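Local coordinates for enoyl-CoA hydratase/isomerase family protein (Ruegeria pomeroyi, PDB 3L3S), which belongs to the crotonase superfamily, assembles as a dimer of trimers and probably acts as a hydro-lyase on acyl-CoA substrates, at the interface of chains A and B. Numbering follows the deposited sequence. Chains: chain A/B, Enoyl-CoA hydratase/isomerase family protein.

The interface of chains A and B. Residues chain A 228, 232; chain B 97, 101, 121, 150, 153-154.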
loop_
_atom_site.group_PDB
_atom_site.type_symbol
_atom_site.label_atom_id
_atom_site.label_comp_id
_atom_site.label_asym_id
_atom_site.label_seq_id
_atom_site.Cartn_x
_atom_site.Cartn_y
_atom_site.Cartn_z
ATOM N N LEU A 228 11.126 -3.830 8.865
ATOM C CA LEU A 228 11.943 -4.806 8.109
ATOM C C LEU A 228 12.851 -5.744 8.895
ATOM O O LEU A 228 12.726 -6.957 8.765
ATOM C CB LEU A 228 12.777 -4.135 7.002
ATOM C CG LEU A 228 12.509 -4.464 5.516
ATOM C CD1 LEU A 228 13.764 -4.175 4.712
ATOM C CD2 LEU A 228 12.094 -5.911 5.276
ATOM N N TYR A 232 12.431 -9.843 9.588
ATOM C CA TYR A 232 13.455 -10.795 9.179
ATOM C C TYR A 232 13.915 -11.641 10.359
ATOM O O TYR A 232 14.352 -12.762 10.167
ATOM C CB TYR A 232 14.646 -10.098 8.503
ATOM C CG TYR A 232 14.545 -10.020 6.987
ATOM C CD1 TYR A 232 14.248 -11.173 6.209
ATOM C CD2 TYR A 232 14.759 -8.810 6.316
ATOM C CE1 TYR A 232 14.166 -11.112 4.792
ATOM C CE2 TYR A 232 14.686 -8.728 4.900
ATOM C CZ TYR A 232 14.387 -9.882 4.151
ATOM O OH TYR A 232 14.299 -9.797 2.790
HETATM N N MSE B 97 19.861 -9.305 2.280
HETATM C CA MSE B 97 18.625 -8.665 1.843
HETATM C C MSE B 97 18.250 -7.431 2.648
HETATM O O MSE B 97 17.695 -6.482 2.097
HETATM C CB MSE B 97 17.481 -9.672 1.843
HETATM C CG MSE B 97 17.726 -10.890 0.982
HETATM SE SE MSE B 97 17.916 -10.463 -0.876
HETATM C CE MSE B 97 18.375 -12.236 -1.560
ATOM N N ALA B 101 18.320 -3.588 1.018
ATOM C CA ALA B 101 17.117 -2.761 1.023
ATOM C C ALA B 101 17.362 -1.463 1.782
ATOM O O ALA B 101 16.825 -0.424 1.401
ATOM C CB ALA B 101 15.945 -3.515 1.607
ATOM N N GLN B 121 13.018 -12.212 -4.245
ATOM C CA GLN B 121 13.366 -11.439 -3.047
ATOM C C GLN B 121 14.498 -10.442 -3.338
ATOM O O GLN B 121 14.407 -9.282 -2.940
ATOM C CB GLN B 121 13.786 -12.396 -1.923
ATOM C CG GLN B 121 14.312 -11.757 -0.644
ATOM C CD GLN B 121 14.589 -12.757 0.462
ATOM O OE1 GLN B 121 14.723 -13.967 0.230
ATOM N NE2 GLN B 121 14.666 -12.256 1.682
ATOM N N THR B 150 10.749 -16.190 3.934
ATOM C CA THR B 150 11.723 -15.098 3.804
ATOM C C THR B 150 11.546 -14.282 2.515
ATOM O O THR B 150 11.613 -13.070 2.580
ATOM C CB THR B 150 13.198 -15.544 4.081
ATOM O OG1 THR B 150 13.532 -16.715 3.323
ATOM C CG2 THR B 150 13.405 -15.824 5.551
ATOM N N VAL B 153 8.810 -11.551 2.660
ATOM C CA VAL B 153 9.107 -10.385 3.496
ATOM C C VAL B 153 9.409 -9.177 2.601
ATOM O O VAL B 153 8.747 -8.146 2.716
ATOM C CB VAL B 153 10.280 -10.662 4.480
ATOM C CG1 VAL B 153 10.684 -9.403 5.242
ATOM C CG2 VAL B 153 9.884 -11.728 5.466
ATOM N N ALA B 154 10.358 -9.339 1.683
ATOM C CA ALA B 154 10.730 -8.271 0.762
ATOM C C ALA B 154 9.633 -8.002 -0.269
ATOM O O ALA B 154 9.382 -6.840 -0.600
ATOM C CB ALA B 154 12.051 -8.586 0.070
#
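One face of the A:Tyr232 ring is covered by B:Val153, whose CG1 methyl stands over the ring centre at 3.8 Å from the centroid in a CH-pi contact. On the opposite side B:Met97, a selenomethionine, approaches the phenol end, its CB 3.9 Å from A:Tyr232 CZ. At the rim, the side-chain amide of B:Gln121 comes from the opposite direction to the ring, reaches the hydroxyl obliquely from the CE1 side and lies nearly coplanar with the ring, the two planes 20° apart. The patch joins two subunits of a crotonase-superfamily protein, a family that builds trimers and, here, a dimer of them; the C-terminal helix 228-243 of chain A reaches onto chain B, where helices 84-101, 118-124 and 150-155 receive it.

B:Gln121 NE2 donates to A:Tyr232 OH over 2.7 Å, with an angle of 155° at the hydrogen and the acceptor oxygen almost exactly in the amide plane. An extended chain, with CG opposite the backbone N (chi1 174°), carries this amide out to the phenol. The bond grips the hydroxyl oxygen, which also packs against carbon, among it B:Ala154 CB, 3.7 Å from A:Tyr232 OH. A phenylalanine in place of A:Tyr232 would probably keep the packing against B:Val153 but leave the amide nitrogen of B:Gln121 without its acceptor and the amide freer to turn. The backbone carbonyl oxygen of B:Thr150 sits 3.9 Å from A:Tyr232 CE1, displaced toward the face that B:Val153 covers.

One turn earlier on the same helix, A:Leu228 divides its two methyls between different helices of chain B. A:Leu228 CD2 touches B:Val153 CG1 at 3.8 Å, and A:Leu228 CD1 reaches B:Ala101 CB at 3.9 Å, at the end of helix 84-101. B:Val153 CG1 thus touches both the leucine methyl and the aromatic face, a position it gains by pointing away from its own backbone N.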